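Local coordinates for enoyl-acyl carrier protein reductase (Uncultured bacterium, PDB 6KIA) that probably reduces the enoyl double bond of acyl-carrier-protein thioesters with NADH, the last reductive step of fatty acid elongation, at residues A[211-216]-A[281-286]; A[268-273]-A[421-426]. All coordinates share one frame; numbering follows the deposited sequence.

Both contacts are buried and lay a helix against the same central sheet of the Rossmann-type fold. Contact 1 sets helix 196-219 on strand 283-287, and contact 2 sets helix 263-278 on the neighbouring parallel strand 421-423. The two helices also meet each other: Phe213 CB lies 3.5 Å from Leu269 CD1, and Asn211 OD1 is probably hydrogen-bonded to Arg268 NE. A backbone hydrogen bond, Leu422 N to Val285 O (2.9 Å), joins the two strands. Chemistry separates the pairs. Contact 1 is wholly apolar, one phenyl ring against small aliphatic groups; contact 2 carries a buried carboxylate across a valine to a tryptophan, with its polar partners outside both segments.

Contact 1: residues A[211-216]-A[281-286]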
# COMPACT_ATOMS: atom_id res chain seq x y z
N ASN A 211 3.58 12.27 3.56
CA ASN A 211 3.95 13.60 3.06
C ASN A 211 4.35 13.65 1.59
O ASN A 211 4.19 14.68 0.94
CB ASN A 211 5.06 14.16 3.93
CG ASN A 211 4.59 14.42 5.35
OD1 ASN A 211 3.39 14.55 5.60
ND2 ASN A 211 5.52 14.49 6.29
N THR A 212 4.85 12.54 1.05
CA THR A 212 5.09 12.43 -0.39
C THR A 212 3.84 12.74 -1.23
O THR A 212 3.97 13.24 -2.35
CB THR A 212 5.58 11.02 -0.75
OG1 THR A 212 4.69 10.05 -0.16
CG2 THR A 212 6.97 10.77 -0.19
N PHE A 213 2.64 12.40 -0.74
CA PHE A 213 1.39 12.72 -1.44
C PHE A 213 1.18 14.22 -1.48
O PHE A 213 0.75 14.76 -2.50
CB PHE A 213 0.21 12.02 -0.77
CG PHE A 213 -1.05 11.98 -1.59
CD1 PHE A 213 -1.04 11.58 -2.93
CD2 PHE A 213 -2.27 12.21 -0.99
CE1 PHE A 213 -2.23 11.48 -3.67
CE2 PHE A 213 -3.46 12.13 -1.71
CZ PHE A 213 -3.44 11.75 -3.05
N LEU A 214 1.49 14.88 -0.37
CA LEU A 214 1.38 16.33 -0.32
C LEU A 214 2.38 16.95 -1.28
O LEU A 214 2.06 17.91 -1.97
CB LEU A 214 1.62 16.88 1.10
CG LEU A 214 1.65 18.41 1.17
CD1 LEU A 214 0.27 18.99 0.87
CD2 LEU A 214 2.18 18.91 2.51
N HIS A 215 3.60 16.40 -1.34
CA HIS A 215 4.62 16.95 -2.21
C HIS A 215 4.24 16.73 -3.66
O HIS A 215 4.57 17.54 -4.52
CB HIS A 215 5.98 16.31 -1.93
CG HIS A 215 6.47 16.59 -0.55
ND1 HIS A 215 6.29 17.81 0.06
CD2 HIS A 215 7.10 15.79 0.35
CE1 HIS A 215 6.79 17.76 1.28
NE2 HIS A 215 7.29 16.55 1.49
N LEU A 216 3.51 15.65 -3.91
CA LEU A 216 3.00 15.40 -5.25
C LEU A 216 1.96 16.43 -5.63
O LEU A 216 2.03 17.03 -6.71
CB LEU A 216 2.39 14.00 -5.31
CG LEU A 216 1.53 13.70 -6.54
CD1 LEU A 216 2.29 13.93 -7.86
CD2 LEU A 216 0.98 12.29 -6.43
N ILE A 281 -9.32 20.28 -5.20
CA ILE A 281 -8.42 19.31 -5.81
C ILE A 281 -9.02 17.90 -5.70
O ILE A 281 -9.45 17.46 -4.62
CB ILE A 281 -7.02 19.36 -5.16
CG1 ILE A 281 -6.45 20.79 -5.19
CG2 ILE A 281 -6.06 18.36 -5.83
CD1 ILE A 281 -5.32 20.98 -4.20
N LYS A 282 -9.09 17.19 -6.82
CA LYS A 282 -9.67 15.85 -6.85
C LYS A 282 -8.64 14.78 -6.46
O LYS A 282 -8.08 14.07 -7.31
CB LYS A 282 -10.22 15.54 -8.24
CG LYS A 282 -11.42 16.42 -8.66
CD LYS A 282 -12.48 16.49 -7.58
CE LYS A 282 -13.58 17.48 -7.96
NZ LYS A 282 -14.50 17.76 -6.81
N ALA A 283 -8.38 14.68 -5.16
CA ALA A 283 -7.44 13.71 -4.60
C ALA A 283 -8.21 12.71 -3.75
O ALA A 283 -8.99 13.10 -2.88
CB ALA A 283 -6.37 14.43 -3.78
N THR A 284 -8.01 11.41 -4.00
CA THR A 284 -8.74 10.37 -3.31
C THR A 284 -7.78 9.28 -2.82
O THR A 284 -6.98 8.74 -3.60
CB THR A 284 -9.83 9.76 -4.21
OG1 THR A 284 -10.76 10.78 -4.63
CG2 THR A 284 -10.60 8.64 -3.48
N VAL A 285 -7.87 8.97 -1.54
CA VAL A 285 -7.21 7.80 -0.98
C VAL A 285 -8.16 6.63 -1.05
O VAL A 285 -9.29 6.71 -0.56
CB VAL A 285 -6.79 8.00 0.50
CG1 VAL A 285 -6.26 6.69 1.09
CG2 VAL A 285 -5.76 9.13 0.60
N TYR A 286 -7.70 5.54 -1.66
CA TYR A 286 -8.51 4.33 -1.73
C TYR A 286 -8.00 3.37 -0.71
O TYR A 286 -6.89 2.84 -0.86
CB TYR A 286 -8.47 3.73 -3.15
CG TYR A 286 -9.14 4.60 -4.19
CD1 TYR A 286 -8.41 5.59 -4.87
CD2 TYR A 286 -10.48 4.47 -4.46
CE1 TYR A 286 -9.04 6.40 -5.81
CE2 TYR A 286 -11.11 5.27 -5.40
CZ TYR A 286 -10.40 6.21 -6.07
OH TYR A 286 -11.06 6.99 -7.00
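This is an apolar helix-on-sheet contact in the core of a Rossmann-type fold, where the 211-216 part of helix 196-219 faces strand 283-287 across the ring of a single residue, Phe213. The backbones stay well apart, with 9.4 Å between Phe213 CA and Ala283 CA, and the side chain of Phe213 bridges the gap together with the Ala283 methyl. Phe213 CG stands anti to the backbone N (chi1 -165°), which carries the ring out from the helix toward the strand. There the ring meets Ala283 and Val285, alternate residues of the strand, while Thr284 between them turns its CB away and gives its hydroxyl to Gly419 O. Both methyl groups approach the ring obliquely. Val285 CG2 is the looser neighbour, at 4.4 Å from Phe213 CE2. No hydrogen bond crosses, and the two segments bury 112 Å² between them; Leu269 of helix 263-278 and Ala238 of strand 234-240 also touch Phe213, and His159 meets its ring edge-to-face. The Val285 side chain lies about 8 Å from the bound NADH. The closest approach is at the far end of the ring, where Phe213 CZ comes 4.0 Å from Ala283 CB.

Contact 2: residues A[268-273]-A[421-426]; sequences RLERIA and VLWLSH
Glu270 of helix 263-278 reaches over Val421 to the indole of Trp423, joining the helix to strand 421-423 in the buried part of the sheet. The aliphatic length of the glutamate does most of the touching. Its CB packs 4.0 Å from Val421 CG2, and its CG faces both valine methyls, 4.0 Å from Val421 CG1. The two side chains cross at about a right angle. Glu270 CG is anti to its carbonyl carbon (chi1 -68°) and the chain runs extended beyond it, carrying the carboxylate past the valine. There OE2 sits 3.9 Å from Val421 CG1 and 4.0 Å from Trp423 CH2, at the six-membered end of the indole. The approach to the ring is oblique, with the carboxylate and indole planes 56° apart.

None of these contacts is a hydrogen bond; the polar demand of OE2 is met from outside the two segments, by His242 ND1 and Asn287 ND2. The same histidine helps to place the tryptophan: its carbonyl oxygen is hydrogen-bonded to Trp423 NE1, and its ring meets the indole with the planes at about 40°.

The Trp423 side chain is about 9 Å from the bound NADH. A carboxylate oxygen set among a valine methyl and an indole would be costly to bury; two hydrogen bonds on OE2 probably repay that cost, and they link helix 263-278 to His242 and to Asn287 of strand 283-287, next to strand 421-423.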
# COMPACT_ATOMS: atom_id res chain seq x y z
N ARG A 268 -2.59 10.21 8.25
CA ARG A 268 -2.10 11.51 7.81
C ARG A 268 -2.28 11.66 6.29
O ARG A 268 -2.64 12.73 5.79
CB ARG A 268 -0.63 11.68 8.17
CG ARG A 268 -0.07 13.05 7.85
CD ARG A 268 1.38 13.18 8.32
NE ARG A 268 1.87 14.53 8.08
CZ ARG A 268 1.71 15.55 8.92
NH1 ARG A 268 1.10 15.37 10.09
NH2 ARG A 268 2.17 16.74 8.60
N LEU A 269 -2.09 10.56 5.57
CA LEU A 269 -2.35 10.52 4.13
C LEU A 269 -3.81 10.88 3.82
O LEU A 269 -4.09 11.70 2.93
CB LEU A 269 -2.03 9.12 3.59
CG LEU A 269 -2.31 8.85 2.11
CD1 LEU A 269 -1.29 9.60 1.24
CD2 LEU A 269 -2.29 7.34 1.83
N GLU A 270 -4.72 10.27 4.57
CA GLU A 270 -6.14 10.61 4.45
C GLU A 270 -6.39 12.10 4.69
O GLU A 270 -7.11 12.75 3.92
CB GLU A 270 -6.97 9.79 5.43
CG GLU A 270 -7.01 8.32 5.08
CD GLU A 270 -7.63 7.48 6.17
OE1 GLU A 270 -7.74 7.99 7.32
OE2 GLU A 270 -7.96 6.32 5.90
N ARG A 271 -5.79 12.64 5.75
CA ARG A 271 -5.98 14.06 6.05
C ARG A 271 -5.47 14.97 4.92
O ARG A 271 -6.08 16.00 4.61
CB ARG A 271 -5.32 14.44 7.37
CG ARG A 271 -6.02 13.85 8.57
CD ARG A 271 -5.56 14.47 9.90
NE ARG A 271 -4.11 14.42 10.12
CZ ARG A 271 -3.46 13.40 10.66
NH1 ARG A 271 -4.12 12.30 11.02
NH2 ARG A 271 -2.15 13.47 10.83
N ILE A 272 -4.34 14.61 4.31
CA ILE A 272 -3.83 15.36 3.17
C ILE A 272 -4.85 15.37 2.03
O ILE A 272 -5.14 16.43 1.43
CB ILE A 272 -2.47 14.78 2.69
CG1 ILE A 272 -1.38 15.07 3.72
CG2 ILE A 272 -2.07 15.37 1.32
CD1 ILE A 272 -0.14 14.20 3.56
N ALA A 273 -5.44 14.21 1.75
CA ALA A 273 -6.49 14.14 0.71
C ALA A 273 -7.69 15.01 1.06
O ALA A 273 -8.24 15.70 0.19
CB ALA A 273 -6.95 12.69 0.50
N VAL A 421 -11.71 10.14 0.53
CA VAL A 421 -11.30 8.87 1.15
C VAL A 421 -12.40 7.84 0.97
O VAL A 421 -13.55 8.06 1.38
CB VAL A 421 -11.00 9.03 2.67
CG1 VAL A 421 -10.45 7.72 3.22
CG2 VAL A 421 -10.03 10.19 2.96
N LEU A 422 -12.07 6.73 0.32
CA LEU A 422 -13.04 5.70 -0.01
C LEU A 422 -12.48 4.32 0.29
O LEU A 422 -11.35 4.01 -0.09
CB LEU A 422 -13.45 5.78 -1.48
CG LEU A 422 -14.12 7.08 -1.93
CD1 LEU A 422 -14.28 7.09 -3.45
CD2 LEU A 422 -15.47 7.17 -1.22
N TRP A 423 -13.27 3.49 0.95
CA TRP A 423 -12.88 2.10 1.17
C TRP A 423 -13.36 1.21 0.03
O TRP A 423 -14.54 1.24 -0.36
CB TRP A 423 -13.46 1.58 2.50
CG TRP A 423 -12.64 1.77 3.74
CD1 TRP A 423 -11.98 0.79 4.44
CD2 TRP A 423 -12.43 2.99 4.48
NE1 TRP A 423 -11.40 1.31 5.56
CE2 TRP A 423 -11.63 2.67 5.60
CE3 TRP A 423 -12.83 4.31 4.29
CZ2 TRP A 423 -11.23 3.63 6.54
CZ3 TRP A 423 -12.43 5.27 5.24
CH2 TRP A 423 -11.64 4.92 6.34
N LEU A 424 -12.44 0.38 -0.47
CA LEU A 424 -12.76 -0.69 -1.40
C LEU A 424 -12.69 -1.99 -0.61
O LEU A 424 -11.60 -2.52 -0.39
CB LEU A 424 -11.77 -0.72 -2.58
CG LEU A 424 -11.61 0.62 -3.32
CD1 LEU A 424 -10.64 0.45 -4.47
CD2 LEU A 424 -12.98 1.08 -3.83
N SER A 425 -13.83 -2.48 -0.11
CA SER A 425 -13.82 -3.72 0.68
C SER A 425 -14.18 -4.93 -0.18
O SER A 425 -14.35 -4.79 -1.39
CB SER A 425 -14.75 -3.57 1.90
OG SER A 425 -14.18 -2.62 2.79
N HIS A 426 -14.30 -6.12 0.43
CA HIS A 426 -14.51 -7.32 -0.35
C HIS A 426 -15.80 -7.31 -1.15
O HIS A 426 -15.88 -7.97 -2.17
CB HIS A 426 -14.52 -8.57 0.54
CG HIS A 426 -13.17 -8.94 1.05
ND1 HIS A 426 -12.92 -10.12 1.74
CD2 HIS A 426 -11.97 -8.31 0.97
CE1 HIS A 426 -11.65 -10.18 2.07
NE2 HIS A 426 -11.04 -9.09 1.61